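Local atomic coordinates of calreticulin, putative,Calreticulin, putative (Trypanosoma cruzi, PDB entry 5HCF), a protein that probably acts as a lectin-like molecular chaperone of the endoplasmic reticulum, binding both carbohydrate and peptide parts of glycoproteins as they fold. Residues His151-Glu159 with Lys169-Ser177; Phe4-Thr15 with Tyr52-Thr60. All coordinates share one frame; numbering follows the deposited sequence.

Interaction 1: residues His151-Glu159 with Lys169-Ser177; sequences HIAADNSYE and KGQLEEDWS
Y158 and G170 form the hydrogen-bonded pair of an antiparallel hairpin whose strands 157-159 and 169-171 run at 160°, with Y158 N to G170 O at 3.0 Å and G170 N to Y158 O at 3.3 Å. Two residues along, past the non-hydrogen-bonded pair S157/Q171, L172 N bonds N156 O (3.0 Å), tying the first residue of helix 172-175 to the end of the turn 153-156. With CG set between the backbone N and the carbonyl carbon (chi1 77°), Y158 lies against the partner strand. G170 N sits over one face of its ring, while the six-membered ring of W176 brings its edge to the opposite face, a T-shaped pair (centroids 4.8 Å apart, planes at 75°). At the ring's edge, Y158 OH donates to D175 OD2 (2.5 Å, very short as modelled); W133 also bonds this hydroxyl. On the hairpin's other face, K169 methylenes lie across the E159 carboxylate (K169 CE to E159 OE1 3.3 Å), NZ being too distant for a salt bridge; S166 OG hydrogen-bonds E159 OE2. Held on both faces and at its buried hydroxyl, which has two partners, the Y158 ring has little freedom to turn.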
loop_
_atom_site.group_PDB
_atom_site.type_symbol
_atom_site.label_atom_id
_atom_site.label_comp_id
_atom_site.label_asym_id
_atom_site.label_seq_id
_atom_site.Cartn_x
_atom_site.Cartn_y
_atom_site.Cartn_z
ATOM N N HIS A 151 -2.823 8.657 -5.181
ATOM C CA HIS A 151 -2.423 10.040 -5.374
ATOM C C HIS A 151 -3.042 10.910 -4.295
ATOM O O HIS A 151 -4.267 11.035 -4.220
ATOM C CB HIS A 151 -2.836 10.542 -6.757
ATOM C CG HIS A 151 -2.468 11.970 -7.015
ATOM N ND1 HIS A 151 -3.109 12.746 -7.964
ATOM C CD2 HIS A 151 -1.536 12.772 -6.449
ATOM C CE1 HIS A 151 -2.584 13.954 -7.972
ATOM N NE2 HIS A 151 -1.624 13.999 -7.062
ATOM N N ILE A 152 -2.190 11.479 -3.444
ATOM C CA ILE A 152 -2.606 12.504 -2.491
ATOM C C ILE A 152 -2.170 13.870 -3.009
ATOM O O ILE A 152 -0.978 14.183 -3.022
ATOM C CB ILE A 152 -2.011 12.274 -1.092
ATOM C CG1 ILE A 152 -2.324 10.860 -0.610
ATOM C CG2 ILE A 152 -2.548 13.296 -0.101
ATOM C CD1 ILE A 152 -3.760 10.671 -0.212
ATOM N N ALA A 153 -3.138 14.678 -3.434
ATOM C CA ALA A 153 -2.855 15.971 -4.052
ATOM C C ALA A 153 -2.835 17.105 -3.019
ATOM O O ALA A 153 -3.380 16.972 -1.920
ATOM C CB ALA A 153 -3.873 16.262 -5.140
ATOM N N ALA A 154 -2.202 18.218 -3.382
ATOM C CA ALA A 154 -2.004 19.334 -2.458
ATOM C C ALA A 154 -3.270 20.156 -2.258
ATOM O O ALA A 154 -3.304 21.059 -1.419
ATOM C CB ALA A 154 -0.880 20.230 -2.948
ATOM N N ASP A 155 -4.303 19.863 -3.042
ATOM C CA ASP A 155 -5.596 20.513 -2.855
ATOM C C ASP A 155 -6.510 19.653 -1.983
ATOM O O ASP A 155 -7.728 19.816 -1.989
ATOM C CB ASP A 155 -6.256 20.811 -4.200
ATOM C CG ASP A 155 -6.561 19.559 -4.996
ATOM O OD1 ASP A 155 -6.075 18.468 -4.634
ATOM O OD2 ASP A 155 -7.299 19.674 -5.995
ATOM N N ASN A 156 -5.904 18.725 -1.251
ATOM C CA ASN A 156 -6.633 17.805 -0.382
ATOM C C ASN A 156 -7.600 16.867 -1.113
ATOM O O ASN A 156 -8.490 16.285 -0.492
ATOM C CB ASN A 156 -7.397 18.591 0.687
ATOM C CG ASN A 156 -6.473 19.300 1.653
ATOM O OD1 ASN A 156 -5.433 18.768 2.042
ATOM N ND2 ASN A 156 -6.852 20.504 2.051
ATOM N N SER A 157 -7.437 16.725 -2.426
ATOM C CA SER A 157 -8.132 15.667 -3.159
ATOM C C SER A 157 -7.257 14.415 -3.203
ATOM O O SER A 157 -6.094 14.444 -2.794
ATOM C CB SER A 157 -8.497 16.109 -4.581
ATOM O OG SER A 157 -7.366 16.551 -5.309
ATOM N N TYR A 158 -7.830 13.307 -3.661
ATOM C CA TYR A 158 -7.084 12.062 -3.803
ATOM C C TYR A 158 -7.645 11.213 -4.939
ATOM O O TYR A 158 -8.762 11.436 -5.412
ATOM C CB TYR A 158 -7.108 11.262 -2.505
ATOM C CG TYR A 158 -8.414 10.538 -2.274
ATOM C CD1 TYR A 158 -9.528 11.213 -1.790
ATOM C CD2 TYR A 158 -8.538 9.182 -2.551
ATOM C CE1 TYR A 158 -10.727 10.555 -1.576
ATOM C CE2 TYR A 158 -9.731 8.519 -2.344
ATOM C CZ TYR A 158 -10.822 9.210 -1.857
ATOM O OH TYR A 158 -12.014 8.554 -1.650
ATOM N N GLU A 159 -6.862 10.239 -5.382
ATOM C CA GLU A 159 -7.341 9.300 -6.375
ATOM C C GLU A 159 -6.662 7.949 -6.199
ATOM O O GLU A 159 -5.442 7.869 -6.054
ATOM C CB GLU A 159 -7.110 9.850 -7.784
ATOM C CG GLU A 159 -7.826 9.071 -8.883
ATOM C CD GLU A 159 -7.888 9.836 -10.186
ATOM O OE1 GLU A 159 -7.251 10.910 -10.274
ATOM O OE2 GLU A 159 -8.577 9.372 -11.118
ATOM N N LYS A 169 -12.151 8.307 -6.268
ATOM C CA LYS A 169 -11.751 9.691 -6.480
ATOM C C LYS A 169 -12.623 10.580 -5.611
ATOM O O LYS A 169 -13.839 10.403 -5.573
ATOM C CB LYS A 169 -11.890 10.050 -7.964
ATOM C CG LYS A 169 -11.266 11.363 -8.403
ATOM C CD LYS A 169 -11.259 11.431 -9.932
ATOM C CE LYS A 169 -10.211 12.396 -10.475
ATOM N NZ LYS A 169 -10.435 13.803 -10.048
ATOM N N GLY A 170 -12.010 11.522 -4.898
ATOM C CA GLY A 170 -12.771 12.421 -4.048
ATOM C C GLY A 170 -11.955 13.340 -3.161
ATOM O O GLY A 170 -10.808 13.662 -3.466
ATOM N N GLN A 171 -12.554 13.763 -2.052
ATOM C CA GLN A 171 -11.920 14.720 -1.155
ATOM C C GLN A 171 -11.575 14.057 0.175
ATOM O O GLN A 171 -12.396 13.327 0.733
ATOM C CB GLN A 171 -12.845 15.918 -0.912
ATOM C CG GLN A 171 -13.423 16.572 -2.169
ATOM C CD GLN A 171 -12.398 16.830 -3.255
ATOM O OE1 GLN A 171 -11.359 17.444 -3.015
ATOM N NE2 GLN A 171 -12.697 16.375 -4.468
ATOM N N LEU A 172 -10.373 14.318 0.686
ATOM C CA LEU A 172 -9.934 13.745 1.963
ATOM C C LEU A 172 -10.893 14.070 3.098
ATOM O O LEU A 172 -11.217 13.213 3.920
ATOM C CB LEU A 172 -8.540 14.250 2.333
ATOM C CG LEU A 172 -7.360 13.761 1.500
ATOM C CD1 LEU A 172 -6.105 14.512 1.909
ATOM C CD2 LEU A 172 -7.172 12.266 1.682
ATOM N N GLU A 173 -11.348 15.316 3.127
ATOM C CA GLU A 173 -12.234 15.802 4.176
ATOM C C GLU A 173 -13.583 15.082 4.170
ATOM O O GLU A 173 -14.206 14.901 5.219
ATOM C CB GLU A 173 -12.437 17.312 4.018
ATOM C CG GLU A 173 -13.208 17.966 5.141
ATOM C CD GLU A 173 -13.363 19.459 4.933
ATOM O OE1 GLU A 173 -14.384 20.023 5.383
ATOM O OE2 GLU A 173 -12.465 20.067 4.312
ATOM N N GLU A 174 -14.025 14.673 2.985
ATOM C CA GLU A 174 -15.333 14.051 2.822
ATOM C C GLU A 174 -15.308 12.519 2.939
ATOM O O GLU A 174 -16.252 11.920 3.450
ATOM C CB GLU A 174 -15.927 14.473 1.474
ATOM C CG GLU A 174 -16.134 15.993 1.335
ATOM C CD GLU A 174 -16.665 16.407 -0.034
ATOM O OE1 GLU A 174 -16.508 15.635 -1.002
ATOM O OE2 GLU A 174 -17.241 17.505 -0.146
ATOM N N ASP A 175 -14.235 11.883 2.478
ATOM C CA ASP A 175 -14.180 10.416 2.458
ATOM C C ASP A 175 -13.433 9.802 3.647
ATOM O O ASP A 175 -13.289 8.579 3.724
ATOM C CB ASP A 175 -13.545 9.927 1.156
ATOM C CG ASP A 175 -14.297 10.396 -0.067
ATOM O OD1 ASP A 175 -15.432 10.887 0.084
ATOM O OD2 ASP A 175 -13.757 10.279 -1.182
ATOM N N TRP A 176 -12.941 10.652 4.549
ATOM C CA TRP A 176 -12.437 10.218 5.852
ATOM C C TRP A 176 -13.114 11.046 6.937
ATOM O O TRP A 176 -13.676 12.098 6.648
ATOM C CB TRP A 176 -10.917 10.388 5.957
ATOM C CG TRP A 176 -10.101 9.353 5.257
ATOM C CD1 TRP A 176 -9.478 8.283 5.827
ATOM C CD2 TRP A 176 -9.786 9.303 3.859
ATOM N NE1 TRP A 176 -8.808 7.560 4.871
ATOM C CE2 TRP A 176 -8.982 8.166 3.654
ATOM C CE3 TRP A 176 -10.114 10.102 2.762
ATOM C CZ2 TRP A 176 -8.498 7.809 2.397
ATOM C CZ3 TRP A 176 -9.630 9.745 1.511
ATOM C CH2 TRP A 176 -8.833 8.609 1.342
ATOM N N SER A 177 -13.045 10.586 8.182
ATOM C CA SER A 177 -13.484 11.399 9.316
ATOM C C SER A 177 -12.278 12.088 9.945
ATOM O O SER A 177 -11.717 11.608 10.930
ATOM C CB SER A 177 -14.221 10.559 10.362
ATOM O OG SER A 177 -15.329 9.892 9.786
#

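Interaction 2: residues Phe4-Thr15 with Tyr52-Thr60; sequences FHEEFKSMEHWT and YALSTAFPT
W14 has CG anti to its carbonyl carbon (chi1 -81°), and T56 holds OG1 anti to the backbone N (chi1 -169°); together these torsions lay the threonine over the indole and direct its hydroxyl to the backbone carbonyl of H13. T56 CB stands 3.5 Å from the centroid of the five-membered ring of W14, almost exactly on the ring normal, which defines a CH-pi contact. T56 CG2 reaches further, over the CE2-CZ2 side of the same face, and F8 CE1 lies over the opposite face, so the indole is sandwiched. T56 OG1 donates to H13 O at 3.1 Å, approaching from above the carbonyl plane and not along a lone pair.

E6 fixes the other edge of this cluster. Its OE1 takes H13 NE2 at 2.6 Å on the syn side of the carboxylate, and W14 NE1 at 2.8 Å from above the carboxylate plane; OE2 uses its anti lone pair for F8 N. Three N-H groups therefore grip one buried carboxylate, which would probably steady its negative charge. Farther along, the edge of F58 points to the face of F4, with centroids 5.2 Å apart and planes at 76°, and P59 CD meets the edge of the F4 ring.

The backbones pair beside W14: T15 N to S55 O is 2.7 Å and S55 N to T15 O is 2.9 Å, an antiparallel hydrogen-bonded pair. F4 and E6 belong to the strand 2-6 that pairs with 223-230 in one sheet, whereas T15 adds an outer strand to 50-62 in the other. Loop 7-14 thus passes from sheet to sheet, its F8 and W14 packed between them, F8 against I227 of one sheet and W14 against V211 of the other, as expected of the two-sheet beta sandwich of the legume lectin fold.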
loop_
_atom_site.group_PDB
_atom_site.type_symbol
_atom_site.label_atom_id
_atom_site.label_comp_id
_atom_site.label_asym_id
_atom_site.label_seq_id
_atom_site.Cartn_x
_atom_site.Cartn_y
_atom_site.Cartn_z
ATOM N N PHE A 4 11.719 7.218 -4.936
ATOM C CA PHE A 4 11.970 5.869 -4.465
ATOM C C PHE A 4 11.321 4.834 -5.363
ATOM O O PHE A 4 10.197 5.020 -5.829
ATOM C CB PHE A 4 11.455 5.730 -3.028
ATOM C CG PHE A 4 11.658 4.370 -2.431
ATOM C CD1 PHE A 4 12.859 4.041 -1.817
ATOM C CD2 PHE A 4 10.648 3.428 -2.464
ATOM C CE1 PHE A 4 13.047 2.789 -1.261
ATOM C CE2 PHE A 4 10.833 2.174 -1.909
ATOM C CZ PHE A 4 12.032 1.855 -1.308
ATOM N N HIS A 5 12.041 3.747 -5.612
ATOM C CA HIS A 5 11.519 2.652 -6.413
ATOM C C HIS A 5 12.149 1.329 -5.992
ATOM O O HIS A 5 13.247 0.991 -6.428
ATOM C CB HIS A 5 11.768 2.897 -7.902
ATOM C CG HIS A 5 11.178 1.849 -8.791
ATOM N ND1 HIS A 5 11.451 1.774 -10.141
ATOM C CD2 HIS A 5 10.317 0.836 -8.530
ATOM C CE1 HIS A 5 10.793 0.760 -10.668
ATOM N NE2 HIS A 5 10.095 0.173 -9.711
ATOM N N GLU A 6 11.447 0.583 -5.144
ATOM C CA GLU A 6 11.915 -0.737 -4.738
ATOM C C GLU A 6 11.541 -1.784 -5.781
ATOM O O GLU A 6 10.362 -2.074 -5.985
ATOM C CB GLU A 6 11.338 -1.122 -3.374
ATOM C CG GLU A 6 11.860 -2.442 -2.848
ATOM C CD GLU A 6 13.373 -2.469 -2.759
ATOM O OE1 GLU A 6 13.924 -1.844 -1.829
ATOM O OE2 GLU A 6 14.015 -3.108 -3.623
ATOM N N GLU A 7 12.551 -2.356 -6.431
ATOM C CA GLU A 7 12.328 -3.373 -7.454
ATOM C C GLU A 7 12.377 -4.768 -6.851
ATOM O O GLU A 7 11.972 -5.748 -7.480
ATOM C CB GLU A 7 13.361 -3.248 -8.574
ATOM C CG GLU A 7 13.179 -2.016 -9.433
ATOM C CD GLU A 7 14.433 -1.647 -10.189
ATOM O OE1 GLU A 7 15.400 -1.188 -9.546
ATOM O OE2 GLU A 7 14.453 -1.817 -11.424
ATOM N N PHE A 8 12.873 -4.842 -5.622
ATOM C CA PHE A 8 13.070 -6.113 -4.943
ATOM C C PHE A 8 13.876 -7.070 -5.802
ATOM O O PHE A 8 13.527 -8.246 -5.942
ATOM C CB PHE A 8 11.726 -6.731 -4.559
ATOM C CG PHE A 8 11.137 -6.155 -3.304
ATOM C CD1 PHE A 8 11.885 -6.108 -2.137
ATOM C CD2 PHE A 8 9.847 -5.648 -3.289
ATOM C CE1 PHE A 8 11.356 -5.574 -0.975
ATOM C CE2 PHE A 8 9.310 -5.113 -2.126
ATOM C CZ PHE A 8 10.068 -5.078 -0.969
ATOM N N LYS A 9 14.952 -6.551 -6.386
ATOM C CA LYS A 9 15.939 -7.391 -7.047
ATOM C C LYS A 9 16.796 -8.038 -5.971
ATOM O O LYS A 9 17.360 -9.113 -6.158
ATOM C CB LYS A 9 16.801 -6.576 -8.012
ATOM C CG LYS A 9 16.148 -6.321 -9.362
ATOM C CD LYS A 9 17.016 -5.439 -10.243
ATOM C CE LYS A 9 16.319 -5.131 -11.559
ATOM N NZ LYS A 9 17.130 -4.223 -12.422
ATOM N N SER A 10 16.868 -7.361 -4.830
ATOM C CA SER A 10 17.564 -7.859 -3.652
ATOM C C SER A 10 16.758 -7.520 -2.402
ATOM O O SER A 10 15.762 -6.800 -2.474
ATOM C CB SER A 10 18.970 -7.262 -3.557
ATOM O OG SER A 10 19.457 -7.303 -2.223
ATOM N N MET A 11 17.184 -8.043 -1.259
ATOM C CA MET A 11 16.504 -7.767 0.005
ATOM C C MET A 11 17.444 -7.471 1.175
ATOM O O MET A 11 16.992 -7.313 2.311
ATOM C CB MET A 11 15.589 -8.933 0.378
ATOM C CG MET A 11 16.304 -10.087 1.059
ATOM S SD MET A 11 15.267 -10.859 2.306
ATOM C CE MET A 11 15.652 -9.815 3.724
ATOM N N GLU A 12 18.746 -7.427 0.904
ATOM C CA GLU A 12 19.740 -7.199 1.949
ATOM C C GLU A 12 19.553 -5.861 2.658
ATOM O O GLU A 12 19.825 -5.753 3.853
ATOM C CB GLU A 12 21.156 -7.288 1.372
ATOM C CG GLU A 12 21.549 -8.687 0.936
ATOM C CD GLU A 12 21.353 -9.704 2.043
ATOM O OE1 GLU A 12 21.728 -9.401 3.197
ATOM O OE2 GLU A 12 20.810 -10.792 1.765
ATOM N N HIS A 13 19.081 -4.851 1.931
ATOM C CA HIS A 13 18.906 -3.513 2.502
ATOM C C HIS A 13 17.601 -3.387 3.290
ATOM O O HIS A 13 17.311 -2.338 3.868
ATOM C CB HIS A 13 18.957 -2.446 1.404
ATOM C CG HIS A 13 17.980 -2.672 0.293
ATOM N ND1 HIS A 13 18.125 -3.681 -0.634
ATOM C CD2 HIS A 13 16.845 -2.013 -0.044
ATOM C CE1 HIS A 13 17.120 -3.640 -1.490
ATOM N NE2 HIS A 13 16.329 -2.635 -1.155
ATOM N N TRP A 14 16.812 -4.455 3.304
ATOM C CA TRP A 14 15.595 -4.488 4.105
ATOM C C TRP A 14 15.867 -5.167 5.444
ATOM O O TRP A 14 16.432 -6.261 5.491
ATOM C CB TRP A 14 14.473 -5.212 3.365
ATOM C CG TRP A 14 13.761 -4.357 2.364
ATOM C CD1 TRP A 14 14.238 -3.933 1.159
ATOM C CD2 TRP A 14 12.441 -3.813 2.485
ATOM N NE1 TRP A 14 13.300 -3.162 0.521
ATOM C CE2 TRP A 14 12.185 -3.073 1.314
ATOM C CE3 TRP A 14 11.453 -3.877 3.473
ATOM C CZ2 TRP A 14 10.976 -2.407 1.099
ATOM C CZ3 TRP A 14 10.255 -3.216 3.259
ATOM C CH2 TRP A 14 10.027 -2.490 2.081
ATOM N N THR A 15 15.469 -4.517 6.530
ATOM C CA THR A 15 15.715 -5.052 7.863
ATOM C C THR A 15 14.471 -5.689 8.467
ATOM O O THR A 15 13.413 -5.068 8.528
ATOM C CB THR A 15 16.220 -3.965 8.824
ATOM O OG1 THR A 15 17.336 -3.287 8.236
ATOM C CG2 THR A 15 16.643 -4.587 10.136
ATOM N N TYR A 52 4.598 -11.031 9.450
ATOM C CA TYR A 52 5.779 -10.523 8.766
ATOM C C TYR A 52 6.011 -9.066 9.164
ATOM O O TYR A 52 5.063 -8.317 9.386
ATOM C CB TYR A 52 5.626 -10.665 7.247
ATOM C CG TYR A 52 5.556 -12.106 6.783
ATOM C CD1 TYR A 52 4.381 -12.845 6.907
ATOM C CD2 TYR A 52 6.667 -12.729 6.225
ATOM C CE1 TYR A 52 4.319 -14.167 6.486
ATOM C CE2 TYR A 52 6.614 -14.046 5.803
ATOM C CZ TYR A 52 5.441 -14.762 5.936
ATOM O OH TYR A 52 5.403 -16.075 5.514
ATOM N N ALA A 53 7.275 -8.676 9.271
ATOM C CA ALA A 53 7.626 -7.309 9.640
ATOM C C ALA A 53 9.048 -6.992 9.208
ATOM O O ALA A 53 10.006 -7.316 9.908
ATOM C CB ALA A 53 7.471 -7.099 11.136
ATOM N N LEU A 54 9.171 -6.351 8.051
ATOM C CA LEU A 54 10.462 -5.908 7.540
ATOM C C LEU A 54 10.329 -4.553 6.850
ATOM O O LEU A 54 9.268 -4.205 6.328
ATOM C CB LEU A 54 11.057 -6.968 6.603
ATOM C CG LEU A 54 10.217 -7.499 5.434
ATOM C CD1 LEU A 54 10.167 -6.535 4.273
ATOM C CD2 LEU A 54 10.753 -8.848 4.973
ATOM N N SER A 55 11.413 -3.788 6.856
ATOM C CA SER A 55 11.364 -2.397 6.422
ATOM C C SER A 55 12.678 -1.948 5.802
ATOM O O SER A 55 13.714 -2.591 5.970
ATOM C CB SER A 55 11.013 -1.479 7.601
ATOM O OG SER A 55 11.761 -1.813 8.760
ATOM N N THR A 56 12.620 -0.844 5.070
ATOM C CA THR A 56 13.821 -0.231 4.529
ATOM C C THR A 56 13.678 1.284 4.620
ATOM O O THR A 56 12.565 1.812 4.622
ATOM C CB THR A 56 14.084 -0.654 3.071
ATOM O OG1 THR A 56 15.396 -0.232 2.679
ATOM C CG2 THR A 56 13.049 -0.047 2.136
ATOM N N ALA A 57 14.804 1.979 4.703
ATOM C CA ALA A 57 14.789 3.426 4.842
ATOM C C ALA A 57 14.910 4.106 3.488
ATOM O O ALA A 57 15.679 3.665 2.630
ATOM C CB ALA A 57 15.906 3.882 5.767
ATOM N N PHE A 58 14.129 5.167 3.296
ATOM C CA PHE A 58 14.277 6.005 2.116
ATOM C C PHE A 58 15.667 6.631 2.141
ATOM O O PHE A 58 16.124 7.082 3.192
ATOM C CB PHE A 58 13.203 7.096 2.077
ATOM C CG PHE A 58 11.794 6.576 2.134
ATOM C CD1 PHE A 58 11.367 5.578 1.269
ATOM C CD2 PHE A 58 10.888 7.090 3.053
ATOM C CE1 PHE A 58 10.066 5.103 1.322
ATOM C CE2 PHE A 58 9.587 6.620 3.108
ATOM C CZ PHE A 58 9.175 5.624 2.242
ATOM N N PRO A 59 16.340 6.676 0.981
ATOM C CA PRO A 59 17.677 7.280 0.917
ATOM C C PRO A 59 17.627 8.734 1.371
ATOM O O PRO A 59 18.537 9.215 2.046
ATOM C CB PRO A 59 18.057 7.168 -0.566
ATOM C CG PRO A 59 17.091 6.190 -1.160
ATOM C CD PRO A 59 15.845 6.262 -0.342
ATOM N N THR A 60 16.550 9.416 1.000
ATOM C CA THR A 60 16.272 10.758 1.488
ATOM C C THR A 60 14.845 10.808 2.020
ATOM O O THR A 60 13.933 10.261 1.397
ATOM C CB THR A 60 16.453 11.819 0.383
ATOM O OG1 THR A 60 17.706 11.614 -0.281
ATOM C CG2 THR A 60 16.421 13.220 0.975
#

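Interactions 1 and 2 lie on opposite sides of the chain's centre, their own centres 28 Å apart and their nearest atoms about 13 Å apart, so neither touches the other. Both reach the same antiparallel sheet: interaction 1 through strands 145-152, 157-162 and 165-171, interaction 2 through strand 2-6, with strands 69-76 and 223-230 linking the two along the sheet. Each also meets the second sheet, interaction 1 through W176 and L172 against strand 117-126, interaction 2 through 15-16 and 50-62. They are in series along the chain, 4-15/52-60 closing before 151-159 begins. Neither contact contains the disulfide C83-C114, which ties two strands of that second sheet.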